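Local atomic coordinates of DNA polymerase sliding clamp (Archaeoglobus fulgidus, PDB entry 1RWZ), a protein that probably serves as a sliding clamp, closing as a homotrimeric ring around DNA and tethering DNA polymerase and other processing proteins to it. Residues 12-17 / 230-235; 19-24 / 43-48; 25-30 / 34-39; 89-94 / 108-113; 211-216 / 221-226. All coordinates share one frame; numbering follows the deposited sequence.

Interaction 1: 12-17 / 230-235; sequences KTVTRA and GRAKVE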
# COMPACT_ATOMS: atom_id res chain seq x y z
N LYS A 12 15.37 2.22 -13.91
CA LYS A 12 14.82 2.58 -12.61
C LYS A 12 15.68 2.09 -11.45
O LYS A 12 15.95 2.83 -10.49
CB LYS A 12 13.40 2.02 -12.47
CG LYS A 12 12.39 2.63 -13.46
CD LYS A 12 11.10 1.83 -13.56
CE LYS A 12 10.26 1.87 -12.29
NZ LYS A 12 9.65 3.22 -12.06
N THR A 13 16.13 0.85 -11.54
CA THR A 13 16.94 0.26 -10.48
C THR A 13 18.32 0.90 -10.34
O THR A 13 18.75 1.19 -9.22
CB THR A 13 17.07 -1.26 -10.68
OG1 THR A 13 15.79 -1.87 -10.50
CG2 THR A 13 18.04 -1.86 -9.67
N VAL A 14 19.00 1.12 -11.45
CA VAL A 14 20.33 1.72 -11.40
C VAL A 14 20.25 3.19 -10.99
O VAL A 14 21.12 3.70 -10.28
CB VAL A 14 21.04 1.59 -12.76
CG1 VAL A 14 22.34 2.37 -12.75
CG2 VAL A 14 21.33 0.11 -13.04
N THR A 15 19.19 3.87 -11.42
CA THR A 15 19.01 5.27 -11.05
C THR A 15 18.78 5.35 -9.55
O THR A 15 19.36 6.19 -8.86
CB THR A 15 17.80 5.88 -11.81
OG1 THR A 15 18.10 5.94 -13.21
CG2 THR A 15 17.50 7.29 -11.30
N ARG A 16 17.93 4.46 -9.03
CA ARG A 16 17.64 4.44 -7.60
C ARG A 16 18.89 4.12 -6.78
O ARG A 16 19.09 4.69 -5.71
CB ARG A 16 16.55 3.42 -7.28
CG ARG A 16 16.19 3.37 -5.81
CD ARG A 16 15.02 2.44 -5.54
NE ARG A 16 14.65 2.43 -4.13
CZ ARG A 16 13.63 1.73 -3.63
NH1 ARG A 16 12.87 1.00 -4.44
NH2 ARG A 16 13.36 1.78 -2.33
N ALA A 17 19.72 3.21 -7.29
CA ALA A 17 20.94 2.82 -6.59
C ALA A 17 21.92 3.98 -6.44
O ALA A 17 22.58 4.11 -5.41
CB ALA A 17 21.61 1.66 -7.31
N GLY A 230 20.28 -10.02 -13.55
CA GLY A 230 21.71 -10.08 -13.74
C GLY A 230 22.23 -9.13 -14.80
O GLY A 230 23.36 -9.28 -15.28
N ARG A 231 21.42 -8.15 -15.18
CA ARG A 231 21.82 -7.19 -16.20
C ARG A 231 22.75 -6.11 -15.67
O ARG A 231 23.58 -5.57 -16.41
CB ARG A 231 20.59 -6.51 -16.81
CG ARG A 231 19.69 -7.41 -17.65
CD ARG A 231 18.61 -6.54 -18.29
NE ARG A 231 17.62 -7.27 -19.09
CZ ARG A 231 16.68 -8.06 -18.59
NH1 ARG A 231 16.58 -8.27 -17.29
NH2 ARG A 231 15.79 -8.62 -19.41
N ALA A 232 22.62 -5.79 -14.39
CA ALA A 232 23.43 -4.74 -13.80
C ALA A 232 24.24 -5.18 -12.60
O ALA A 232 23.80 -6.02 -11.82
CB ALA A 232 22.54 -3.56 -13.40
N LYS A 233 25.43 -4.61 -12.47
CA LYS A 233 26.27 -4.89 -11.33
C LYS A 233 26.27 -3.59 -10.54
O LYS A 233 26.62 -2.53 -11.07
CB LYS A 233 27.70 -5.25 -11.75
CG LYS A 233 28.63 -5.47 -10.57
CD LYS A 233 29.94 -6.14 -10.97
CE LYS A 233 29.72 -7.60 -11.33
NZ LYS A 233 31.01 -8.32 -11.58
N VAL A 234 25.83 -3.66 -9.30
CA VAL A 234 25.79 -2.49 -8.43
C VAL A 234 26.54 -2.85 -7.17
O VAL A 234 26.08 -3.66 -6.37
CB VAL A 234 24.33 -2.10 -8.08
CG1 VAL A 234 24.32 -0.94 -7.09
CG2 VAL A 234 23.59 -1.71 -9.36
N GLU A 235 27.72 -2.26 -7.02
CA GLU A 235 28.54 -2.52 -5.86
C GLU A 235 28.51 -1.33 -4.91
O GLU A 235 28.70 -0.19 -5.33
CB GLU A 235 29.99 -2.79 -6.27
CG GLU A 235 30.95 -2.87 -5.07
CD GLU A 235 32.38 -3.20 -5.45
OE1 GLU A 235 33.26 -3.12 -4.57
OE2 GLU A 235 32.63 -3.55 -6.62

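Interaction 2: 19-24 / 43-48; sequences VALVSE and NVAMVI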
# COMPACT_ATOMS: atom_id res chain seq x y z
N VAL A 19 21.13 7.46 -6.85
CA VAL A 19 20.55 8.60 -6.14
C VAL A 19 20.48 8.35 -4.63
O VAL A 19 20.31 9.28 -3.84
CB VAL A 19 19.13 8.94 -6.69
CG1 VAL A 19 18.11 7.94 -6.19
CG2 VAL A 19 18.75 10.37 -6.30
N ALA A 20 20.61 7.09 -4.23
CA ALA A 20 20.59 6.76 -2.81
C ALA A 20 21.75 7.47 -2.11
O ALA A 20 21.67 7.80 -0.93
CB ALA A 20 20.71 5.25 -2.62
N LEU A 21 22.83 7.71 -2.85
CA LEU A 21 24.01 8.37 -2.29
C LEU A 21 24.26 9.80 -2.76
O LEU A 21 24.69 10.64 -1.97
CB LEU A 21 25.27 7.54 -2.56
CG LEU A 21 25.35 6.13 -1.98
CD1 LEU A 21 26.76 5.58 -2.22
CD2 LEU A 21 25.03 6.15 -0.49
N VAL A 22 24.00 10.08 -4.04
CA VAL A 22 24.25 11.42 -4.58
C VAL A 22 23.11 11.95 -5.45
O VAL A 22 22.30 11.19 -5.98
CB VAL A 22 25.55 11.45 -5.42
CG1 VAL A 22 26.75 11.11 -4.53
CG2 VAL A 22 25.46 10.46 -6.58
N SER A 23 23.06 13.27 -5.61
CA SER A 23 22.01 13.90 -6.41
C SER A 23 22.48 14.23 -7.82
O SER A 23 21.67 14.57 -8.69
CB SER A 23 21.52 15.17 -5.71
OG SER A 23 22.56 16.12 -5.59
N GLU A 24 23.78 14.14 -8.05
CA GLU A 24 24.37 14.39 -9.36
C GLU A 24 25.45 13.34 -9.56
O GLU A 24 26.05 12.87 -8.60
CB GLU A 24 25.06 15.76 -9.42
CG GLU A 24 24.25 16.92 -8.91
CD GLU A 24 25.01 18.22 -9.05
OE1 GLU A 24 26.18 18.27 -8.61
OE2 GLU A 24 24.45 19.19 -9.59
N ASN A 43 31.08 10.66 2.96
CA ASN A 43 32.23 9.83 2.61
C ASN A 43 32.27 8.54 3.42
O ASN A 43 33.33 8.07 3.84
CB ASN A 43 33.53 10.61 2.83
CG ASN A 43 33.82 11.57 1.69
OD1 ASN A 43 34.46 11.20 0.70
ND2 ASN A 43 33.35 12.80 1.82
N VAL A 44 31.09 7.98 3.64
CA VAL A 44 30.95 6.74 4.40
C VAL A 44 30.65 5.58 3.46
O VAL A 44 30.97 4.43 3.76
CB VAL A 44 29.81 6.87 5.43
CG1 VAL A 44 29.62 5.56 6.17
CG2 VAL A 44 30.14 7.99 6.43
N ALA A 45 30.05 5.89 2.31
CA ALA A 45 29.70 4.86 1.34
C ALA A 45 29.97 5.28 -0.09
O ALA A 45 29.92 6.47 -0.42
CB ALA A 45 28.24 4.48 1.51
N MET A 46 30.24 4.30 -0.95
CA MET A 46 30.50 4.54 -2.36
C MET A 46 29.64 3.56 -3.15
O MET A 46 29.30 2.49 -2.66
CB MET A 46 31.98 4.30 -2.67
CG MET A 46 32.38 4.51 -4.13
SD MET A 46 34.11 4.04 -4.49
CE MET A 46 34.99 5.52 -4.05
N VAL A 47 29.29 3.94 -4.37
CA VAL A 47 28.51 3.06 -5.25
C VAL A 47 29.22 3.00 -6.59
O VAL A 47 29.72 4.01 -7.10
CB VAL A 47 27.05 3.57 -5.43
CG1 VAL A 47 27.03 4.93 -6.09
CG2 VAL A 47 26.24 2.54 -6.24
N ILE A 48 29.29 1.80 -7.16
CA ILE A 48 29.94 1.60 -8.44
C ILE A 48 28.94 0.81 -9.29
O ILE A 48 28.58 -0.31 -8.93
CB ILE A 48 31.22 0.77 -8.30
CG1 ILE A 48 32.15 1.40 -7.26
CG2 ILE A 48 31.91 0.67 -9.66
CD1 ILE A 48 33.29 0.49 -6.82

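Interaction 3: 25-30 / 34-39; sequences ARIHFL and LHSRAV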
# COMPACT_ATOMS: atom_id res chain seq x y z
N ALA A 25 25.71 12.98 -10.81
CA ALA A 25 26.72 11.97 -11.08
C ALA A 25 27.22 11.98 -12.51
O ALA A 25 26.51 12.42 -13.43
CB ALA A 25 26.18 10.58 -10.74
N ARG A 26 28.45 11.52 -12.70
CA ARG A 26 29.03 11.42 -14.03
C ARG A 26 28.67 10.04 -14.56
O ARG A 26 28.89 9.05 -13.87
CB ARG A 26 30.55 11.54 -13.99
CG ARG A 26 31.11 12.92 -13.71
CD ARG A 26 32.60 12.94 -14.05
NE ARG A 26 33.28 14.14 -13.59
CZ ARG A 26 33.38 14.49 -12.31
NH1 ARG A 26 32.83 13.73 -11.37
NH2 ARG A 26 34.01 15.60 -11.96
N ILE A 27 28.12 9.98 -15.76
CA ILE A 27 27.77 8.71 -16.37
C ILE A 27 28.66 8.51 -17.58
O ILE A 27 28.68 9.34 -18.49
CB ILE A 27 26.30 8.69 -16.85
CG1 ILE A 27 25.37 9.04 -15.68
CG2 ILE A 27 25.97 7.32 -17.43
CD1 ILE A 27 25.51 8.14 -14.48
N HIS A 28 29.41 7.42 -17.58
CA HIS A 28 30.33 7.12 -18.67
C HIS A 28 29.75 6.08 -19.62
O HIS A 28 29.35 5.00 -19.20
CB HIS A 28 31.65 6.57 -18.13
CG HIS A 28 32.31 7.46 -17.12
ND1 HIS A 28 33.11 8.52 -17.47
CD2 HIS A 28 32.27 7.45 -15.76
CE1 HIS A 28 33.53 9.13 -16.38
NE2 HIS A 28 33.04 8.50 -15.33
N PHE A 29 29.69 6.43 -20.90
CA PHE A 29 29.23 5.49 -21.91
C PHE A 29 30.51 5.00 -22.58
O PHE A 29 31.09 5.69 -23.42
CB PHE A 29 28.31 6.16 -22.92
CG PHE A 29 26.93 6.41 -22.38
CD1 PHE A 29 26.66 7.55 -21.63
CD2 PHE A 29 25.91 5.49 -22.59
CE1 PHE A 29 25.39 7.77 -21.09
CE2 PHE A 29 24.64 5.70 -22.06
CZ PHE A 29 24.38 6.84 -21.31
N LEU A 30 30.96 3.83 -22.16
CA LEU A 30 32.19 3.24 -22.68
C LEU A 30 31.89 2.19 -23.74
O LEU A 30 30.76 1.74 -23.88
CB LEU A 30 32.97 2.60 -21.54
CG LEU A 30 33.15 3.46 -20.28
CD1 LEU A 30 33.84 2.64 -19.21
CD2 LEU A 30 33.96 4.71 -20.61
N LEU A 34 27.95 0.88 -19.82
CA LEU A 34 27.78 2.05 -18.96
C LEU A 34 28.47 1.87 -17.61
O LEU A 34 28.42 0.79 -17.01
CB LEU A 34 26.28 2.31 -18.76
CG LEU A 34 25.83 3.50 -17.91
CD1 LEU A 34 24.42 3.90 -18.30
CD2 LEU A 34 25.90 3.15 -16.42
N HIS A 35 29.11 2.93 -17.14
CA HIS A 35 29.80 2.91 -15.86
C HIS A 35 29.56 4.22 -15.11
O HIS A 35 29.52 5.28 -15.72
CB HIS A 35 31.31 2.74 -16.07
CG HIS A 35 32.10 2.79 -14.79
ND1 HIS A 35 32.15 1.73 -13.91
CD2 HIS A 35 32.83 3.78 -14.23
CE1 HIS A 35 32.87 2.07 -12.86
NE2 HIS A 35 33.30 3.31 -13.03
N SER A 36 29.39 4.12 -13.80
CA SER A 36 29.19 5.30 -12.96
C SER A 36 29.58 4.98 -11.53
O SER A 36 29.25 3.92 -11.01
CB SER A 36 27.73 5.77 -13.00
OG SER A 36 27.57 6.99 -12.30
N ARG A 37 30.30 5.90 -10.89
CA ARG A 37 30.73 5.69 -9.51
C ARG A 37 30.58 7.00 -8.75
O ARG A 37 30.72 8.08 -9.33
CB ARG A 37 32.20 5.24 -9.48
CG ARG A 37 33.16 6.33 -9.92
CD ARG A 37 34.60 5.85 -9.97
NE ARG A 37 34.86 5.01 -11.14
CZ ARG A 37 36.07 4.70 -11.56
NH1 ARG A 37 37.13 5.15 -10.91
NH2 ARG A 37 36.23 3.92 -12.63
N ALA A 38 30.27 6.91 -7.46
CA ALA A 38 30.09 8.09 -6.63
C ALA A 38 30.18 7.77 -5.15
O ALA A 38 29.88 6.66 -4.72
CB ALA A 38 28.73 8.73 -6.94
N VAL A 39 30.59 8.77 -4.36
CA VAL A 39 30.70 8.62 -2.92
C VAL A 39 29.69 9.59 -2.30
O VAL A 39 29.46 10.67 -2.84
CB VAL A 39 32.11 8.99 -2.43
CG1 VAL A 39 32.22 8.77 -0.94
CG2 VAL A 39 33.14 8.16 -3.17
O HOH W 1 31.06 7.95 -12.64
O HOH W 2 30.01 10.64 -10.51

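Interaction 4: 89-94 / 108-113; sequences LIVEDE and VALIDP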
# COMPACT_ATOMS: atom_id res chain seq x y z
N LEU A 89 17.64 6.10 -24.52
CA LEU A 89 18.37 7.27 -24.04
C LEU A 89 19.17 7.79 -25.23
O LEU A 89 19.86 7.02 -25.89
CB LEU A 89 19.33 6.90 -22.91
CG LEU A 89 18.73 6.27 -21.65
CD1 LEU A 89 19.85 5.98 -20.65
CD2 LEU A 89 17.70 7.20 -21.04
N ILE A 90 19.06 9.08 -25.49
CA ILE A 90 19.78 9.67 -26.61
C ILE A 90 20.50 10.95 -26.21
O ILE A 90 19.95 11.80 -25.50
CB ILE A 90 18.82 10.03 -27.77
CG1 ILE A 90 18.09 8.78 -28.27
CG2 ILE A 90 19.61 10.67 -28.91
CD1 ILE A 90 17.03 9.08 -29.31
N VAL A 91 21.75 11.08 -26.65
CA VAL A 91 22.54 12.28 -26.41
C VAL A 91 23.14 12.60 -27.77
O VAL A 91 24.07 11.94 -28.23
CB VAL A 91 23.68 12.04 -25.40
CG1 VAL A 91 24.48 13.33 -25.21
CG2 VAL A 91 23.10 11.60 -24.06
N GLU A 92 22.58 13.62 -28.42
CA GLU A 92 23.03 14.03 -29.75
C GLU A 92 24.15 15.05 -29.70
O GLU A 92 24.99 15.11 -30.60
CB GLU A 92 21.85 14.59 -30.54
CG GLU A 92 20.63 13.69 -30.53
CD GLU A 92 19.50 14.24 -31.37
OE1 GLU A 92 19.08 15.39 -31.13
OE2 GLU A 92 19.02 13.51 -32.26
N ASP A 93 24.16 15.88 -28.66
CA ASP A 93 25.20 16.88 -28.50
C ASP A 93 25.92 16.68 -27.17
O ASP A 93 26.54 15.64 -26.95
CB ASP A 93 24.61 18.30 -28.57
CG ASP A 93 23.30 18.44 -27.81
OD1 ASP A 93 22.26 17.97 -28.32
OD2 ASP A 93 23.32 19.02 -26.70
N GLU A 94 25.84 17.67 -26.29
CA GLU A 94 26.49 17.57 -24.99
C GLU A 94 25.69 18.26 -23.90
O GLU A 94 26.02 18.17 -22.72
CB GLU A 94 27.89 18.19 -25.04
CG GLU A 94 28.89 17.43 -25.90
CD GLU A 94 30.27 18.05 -25.87
OE1 GLU A 94 30.83 18.20 -24.76
OE2 GLU A 94 30.79 18.39 -26.95
N VAL A 108 16.12 16.56 -20.79
CA VAL A 108 16.66 17.20 -19.61
C VAL A 108 18.03 17.78 -19.92
O VAL A 108 18.82 17.18 -20.66
CB VAL A 108 16.77 16.23 -18.41
CG1 VAL A 108 17.72 15.10 -18.73
CG2 VAL A 108 17.25 16.99 -17.17
N ALA A 109 18.31 18.95 -19.38
CA ALA A 109 19.59 19.59 -19.59
C ALA A 109 20.66 18.83 -18.83
O ALA A 109 20.47 18.47 -17.67
CB ALA A 109 19.54 21.04 -19.11
N LEU A 110 21.77 18.55 -19.50
CA LEU A 110 22.87 17.85 -18.87
C LEU A 110 23.68 18.83 -18.04
O LEU A 110 23.57 20.05 -18.21
CB LEU A 110 23.75 17.20 -19.94
CG LEU A 110 23.10 16.02 -20.67
CD1 LEU A 110 23.99 15.56 -21.81
CD2 LEU A 110 22.86 14.89 -19.67
N ILE A 111 24.49 18.29 -17.13
CA ILE A 111 25.33 19.11 -16.26
C ILE A 111 26.77 19.00 -16.73
O ILE A 111 27.20 17.94 -17.19
CB ILE A 111 25.26 18.62 -14.80
CG1 ILE A 111 23.82 18.65 -14.30
CG2 ILE A 111 26.15 19.49 -13.91
CD1 ILE A 111 23.65 18.04 -12.93
N ASP A 112 27.52 20.09 -16.63
CA ASP A 112 28.92 20.05 -17.03
C ASP A 112 29.61 19.09 -16.07
O ASP A 112 29.63 19.30 -14.86
CB ASP A 112 29.53 21.45 -16.93
CG ASP A 112 31.02 21.45 -17.18
OD1 ASP A 112 31.48 20.74 -18.10
OD2 ASP A 112 31.74 22.18 -16.46
N PRO A 113 30.18 17.99 -16.61
CA PRO A 113 30.88 16.99 -15.80
C PRO A 113 31.86 17.58 -14.79
O PRO A 113 32.00 17.08 -13.67
CB PRO A 113 31.57 16.12 -16.85
CG PRO A 113 30.63 16.19 -18.00
CD PRO A 113 30.26 17.65 -18.04

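Interaction 5: 211-216 / 221-226; sequences LTIHLG and VRLVFE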
# COMPACT_ATOMS: atom_id res chain seq x y z
N LEU A 211 24.20 -11.70 -4.46
CA LEU A 211 25.01 -10.78 -3.66
C LEU A 211 26.32 -11.47 -3.33
O LEU A 211 26.33 -12.59 -2.84
CB LEU A 211 24.31 -10.40 -2.36
CG LEU A 211 25.21 -9.69 -1.33
CD1 LEU A 211 25.72 -8.36 -1.90
CD2 LEU A 211 24.43 -9.46 -0.06
N THR A 212 27.43 -10.79 -3.63
CA THR A 212 28.75 -11.32 -3.31
C THR A 212 29.33 -10.34 -2.31
O THR A 212 29.45 -9.14 -2.60
CB THR A 212 29.66 -11.37 -4.55
OG1 THR A 212 29.10 -12.26 -5.52
CG2 THR A 212 31.07 -11.85 -4.16
N ILE A 213 29.68 -10.84 -1.14
CA ILE A 213 30.25 -10.00 -0.09
C ILE A 213 31.74 -10.26 0.01
O ILE A 213 32.17 -11.41 0.08
CB ILE A 213 29.63 -10.34 1.28
CG1 ILE A 213 28.11 -10.20 1.23
CG2 ILE A 213 30.23 -9.42 2.36
CD1 ILE A 213 27.40 -10.70 2.48
N HIS A 214 32.53 -9.19 -0.02
CA HIS A 214 33.99 -9.29 0.14
C HIS A 214 34.22 -8.65 1.50
O HIS A 214 33.93 -7.47 1.70
CB HIS A 214 34.70 -8.51 -0.97
CG HIS A 214 34.44 -9.05 -2.34
ND1 HIS A 214 35.10 -10.15 -2.85
CD2 HIS A 214 33.57 -8.66 -3.30
CE1 HIS A 214 34.64 -10.41 -4.06
NE2 HIS A 214 33.71 -9.52 -4.36
N LEU A 215 34.73 -9.44 2.44
CA LEU A 215 34.91 -8.97 3.81
C LEU A 215 36.30 -9.14 4.41
O LEU A 215 36.96 -10.16 4.20
CB LEU A 215 33.90 -9.71 4.70
CG LEU A 215 33.78 -9.42 6.20
CD1 LEU A 215 33.17 -8.04 6.42
CD2 LEU A 215 32.89 -10.48 6.85
N GLY A 216 36.71 -8.13 5.18
CA GLY A 216 38.00 -8.16 5.85
C GLY A 216 37.79 -7.80 7.31
O GLY A 216 36.66 -7.79 7.80
N VAL A 221 33.50 -2.97 3.70
CA VAL A 221 32.95 -4.19 3.11
C VAL A 221 32.51 -3.87 1.69
O VAL A 221 32.07 -2.75 1.41
CB VAL A 221 31.75 -4.73 3.94
CG1 VAL A 221 30.64 -3.68 4.02
CG2 VAL A 221 31.23 -6.02 3.33
N ARG A 222 32.67 -4.83 0.78
CA ARG A 222 32.23 -4.66 -0.60
C ARG A 222 30.99 -5.54 -0.76
O ARG A 222 31.04 -6.74 -0.47
CB ARG A 222 33.29 -5.14 -1.60
CG ARG A 222 34.57 -4.31 -1.67
CD ARG A 222 35.53 -4.94 -2.69
NE ARG A 222 34.92 -5.01 -4.02
CZ ARG A 222 35.26 -5.88 -4.97
NH1 ARG A 222 36.21 -6.78 -4.75
NH2 ARG A 222 34.63 -5.86 -6.14
N LEU A 223 29.90 -4.94 -1.21
CA LEU A 223 28.65 -5.65 -1.43
C LEU A 223 28.34 -5.56 -2.92
O LEU A 223 27.85 -4.54 -3.40
CB LEU A 223 27.53 -5.00 -0.61
CG LEU A 223 27.80 -4.99 0.90
CD1 LEU A 223 26.76 -4.14 1.61
CD2 LEU A 223 27.79 -6.41 1.44
N VAL A 224 28.64 -6.63 -3.64
CA VAL A 224 28.41 -6.63 -5.08
C VAL A 224 27.08 -7.28 -5.41
O VAL A 224 26.94 -8.51 -5.34
CB VAL A 224 29.54 -7.38 -5.81
CG1 VAL A 224 29.39 -7.22 -7.32
CG2 VAL A 224 30.90 -6.83 -5.36
N PHE A 225 26.10 -6.45 -5.75
CA PHE A 225 24.78 -6.93 -6.11
C PHE A 225 24.68 -7.07 -7.63
O PHE A 225 25.19 -6.23 -8.38
CB PHE A 225 23.68 -5.95 -5.68
CG PHE A 225 23.53 -5.79 -4.20
CD1 PHE A 225 24.30 -4.85 -3.50
CD2 PHE A 225 22.59 -6.54 -3.50
CE1 PHE A 225 24.12 -4.67 -2.13
CE2 PHE A 225 22.41 -6.36 -2.13
CZ PHE A 225 23.18 -5.42 -1.44
N GLU A 226 24.04 -8.15 -8.09
CA GLU A 226 23.80 -8.36 -9.51
C GLU A 226 22.28 -8.28 -9.59
O GLU A 226 21.57 -9.13 -9.05
CB GLU A 226 24.36 -9.71 -9.96
CG GLU A 226 25.88 -9.73 -9.85
CD GLU A 226 26.52 -11.01 -10.33
OE1 GLU A 226 26.60 -11.22 -11.55
OE2 GLU A 226 26.94 -11.80 -9.47
O HOH W 3 27.34 -10.87 -6.98

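Interaction 1: 12-17 / 230-235
V14 sets its CG1 methyl opposite the backbone N (chi1 173°), which leaves CG2 beside that N, where it meets A232, while V234 uses a similar torsion (chi1 175°) to send its own CG1 to A17. The two pairs are purely apolar. V14 CG2 reaches A232 CB at 3.9 Å, and V234 CG1 reaches A17 CB at 3.8 Å, so each valine lends one methyl branch to the single methyl of an alanine. With partners this small the backbones come close: the CA atoms of A17 and V234 are 7.4 Å apart. The spacing illustrates how a helix is matched to a strand. V14 and A17 lie three residues apart, about one turn of the helix, and A232 and V234 are alternate residues on one face of the strand; K233 between them points away from the helix. In the fold this is helix 8-19 of the N-terminal domain lying against strand 232-238 of the C-terminal domain, within the helix-inside, sheet-outside plan of sliding clamps, in which the helices line the central channel. The exposed R16, on the flank turned from the strand, is consistent with that plan. Neighbouring strand 45-52 completes the apolar layer, V49 and I51 touching V14 and V47 touching V234. At the start of the strand, R231 and A232 both face L227 in a classic beta bulge, and S55 OG is hydrogen-bonded to the carbonyl oxygen of R231.

Interaction 2: 19-24 / 43-48
L21 meets A45 and V47 with its two methyls, in a contact made by van der Waals packing against side chains and against backbone. By side chain to side chain, CD2 of L21 lies 4.1 Å from A45 CB, and CD1 of L21 lies 3.8 Å from V47 CB. By side chain to backbone, the same CD1 rests on the strand between these two residues: it is 3.6 Å from M46 C and 3.7 Å from V47 N, with A45 O equally near at 3.7 Å. One leucine methyl is thus laid across a peptide unit, while its twin fits beside the small alanine. The torsion of L21 (chi1 -62°) turns CG away from its own carbonyl carbon and out of the loop toward the strand. Because strand residues alternate, A45 and V47 face the leucine, whereas M46 points the other way, onto P120 and P123 of the segment joining the two domains. The loop of L21 follows helix 8-19 and leads into strand 24-30, so the contact closes this turn of chain onto the sheet. Strand 45-52 runs between strands 33-39 and 232-238, and Y197 and F201 of helix 195-201 pack on A45 from the C-terminal domain.

Interaction 3: 25-30 / 34-39
H28 and H35 form a hydrogen-bonded pair in the antiparallel beta hairpin of strands 24-30 and 33-39, their side chains lying side by side and pointing the same way. The H28 side chain can be followed outward. Its CB stands 3.5 Å from H35 O, the oxygen that H28 N also grips, at 2.8 Å. CG is close to that same oxygen. At CD2 the ring brings its edge to H35 O and also comes within 4.0 Å of H35 CD2. Beyond this the polar atoms look outside the hairpin, ND1 to T66 OG1 and NE2 to E119 OE1, so both ring nitrogens are held and the rotation of the ring is fixed. H35 is held in its turn: ND1 bonds D50 OD2, and NE2 accepts R37 NE in the planes of both groups, which suggests that this imidazole is neutral. On the other face, L34 fits between I27 and F29, its CG 3.9 Å from I27 CG2. The N-to-C directions of the strands make an angle of 155°, roughly antiparallel, and the strands diverge toward A25 and A38, whose CA atoms are 6.8 Å apart. Direct backbone-to-backbone bonding gives way there to two bridging waters. One accepts from R26 N and donates to R37 O; the other accepts from R37 N and probably donates to R26 O. The carbonyl oxygen of R26 also receives a bond from a side chain: S36 OG, placed opposite its backbone N (chi1 -174°), donates to R26 O at 2.9 Å from above the carbonyl plane, 35° out of it.

Interaction 4: 89-94 / 108-113
E94 and L110 are the nearest residues of the two backbones, their CA atoms 7.1 Å apart, at a point where one chain has left strand 86-91 for a turn and the other has just run out of strand 104-109. A single side chain does most of the touching. L110 starts with CB 3.7 Å from E94 O and continues past it, so that CD1 comes to 3.4 Å from E94 O and 3.8 Å from E94 C. The methyl thus sits against the carbonyl group of the turn rather than against the carboxylate of E94. The same CD1 also reaches V91 CG1, 4.1 Å away, the two side chains meeting at a slant. V91 presents this branch because CG1 stands opposite the backbone N (chi1 179°). For L110, CG is turned from its own carbonyl carbon (chi1 -70°), which directs the branched end back toward the turn. The turn itself is shaped by D93, whose OD2 accepts S95 N in an Asx turn, and D93 O receives K65 NZ. The contact is a modest one, partly buried, with V91 at its inner side and the exposed E94 at its outer one. It spans two strands that are not neighbours: 96-101 runs between them, and its L97 touches both V91 and L110. From strand 65-70, of the other sheet, K65 packs on V91 and I67 on L110. Strand 104-109 is the last of its sheet within the chain, and V108 pairs antiparallel with a strand of a neighbouring subunit, so the sheet continues across the trimer interface.

Interaction 5: 211-216 / 221-226
The antiparallel hairpin of strands 210-215 and 221-227 brings H214 and R222 together on one face and L211 and F225 on the other. H214 and R222 are a hydrogen-bonded pair, H214 N meeting R222 O at 2.9 Å, and their side chains stack. The guanidinium lies flat on the imidazole, centres 4.1 Å apart and planes only 3° from parallel, with NH1 over the ring centre. A bend in the arginine chain (chi3 59°) folds it over the histidine. V224 CG2 touches the edge of the same ring, 3.8 Å from H214 CD2, while a salt bridge from R222 NE to E235 OE1 on the next strand probably helps to keep the guanidinium from turning. Alternation of side chains along a hairpin separates this polar face from an apolar one, here directed at helix 135-146 of the C-terminal domain, where F138 touches L211 and I213, and A135 touches L211 and F225. On that side L211 CD1 makes a CH-pi contact over the F225 ring, 3.8 Å from its centroid and 5° off the normal. I213 packs with both branches, CG1 against L223 CD2 at 3.8 Å and CG2 against V221 CG2 at 3.7 Å. Back on the polar face, T212 pairs with V224, the V224 N to T212 O bond being 2.8 Å. A water there donates to V224 O and to E226 OE2, and is hydrogen-bonded to T212 OG1, 2.7 Å away.

Four of the five contacts reach one long antiparallel sheet that runs through both domains. Interaction 3 passes into interaction 2 where V47 N lies 2.8 Å from A38 O; interaction 2 meets interaction 1 with I48 N at 2.8 Å from E235 O; and interaction 1 joins interaction 5 with V234 N at 2.8 Å from F225 O. All three are probable backbone hydrogen bonds. The middle one bridges the N- and C-terminal domains. Interaction 4 lies on the second sheet of the N-terminal domain, at the subunit interface, its centre about 32 Å from that of interaction 5, yet I111 CD1 packs 3.6 Å from E24 OE2 of interaction 2, and P113 O lies 3.0 Å from R26 NH2 of interaction 3.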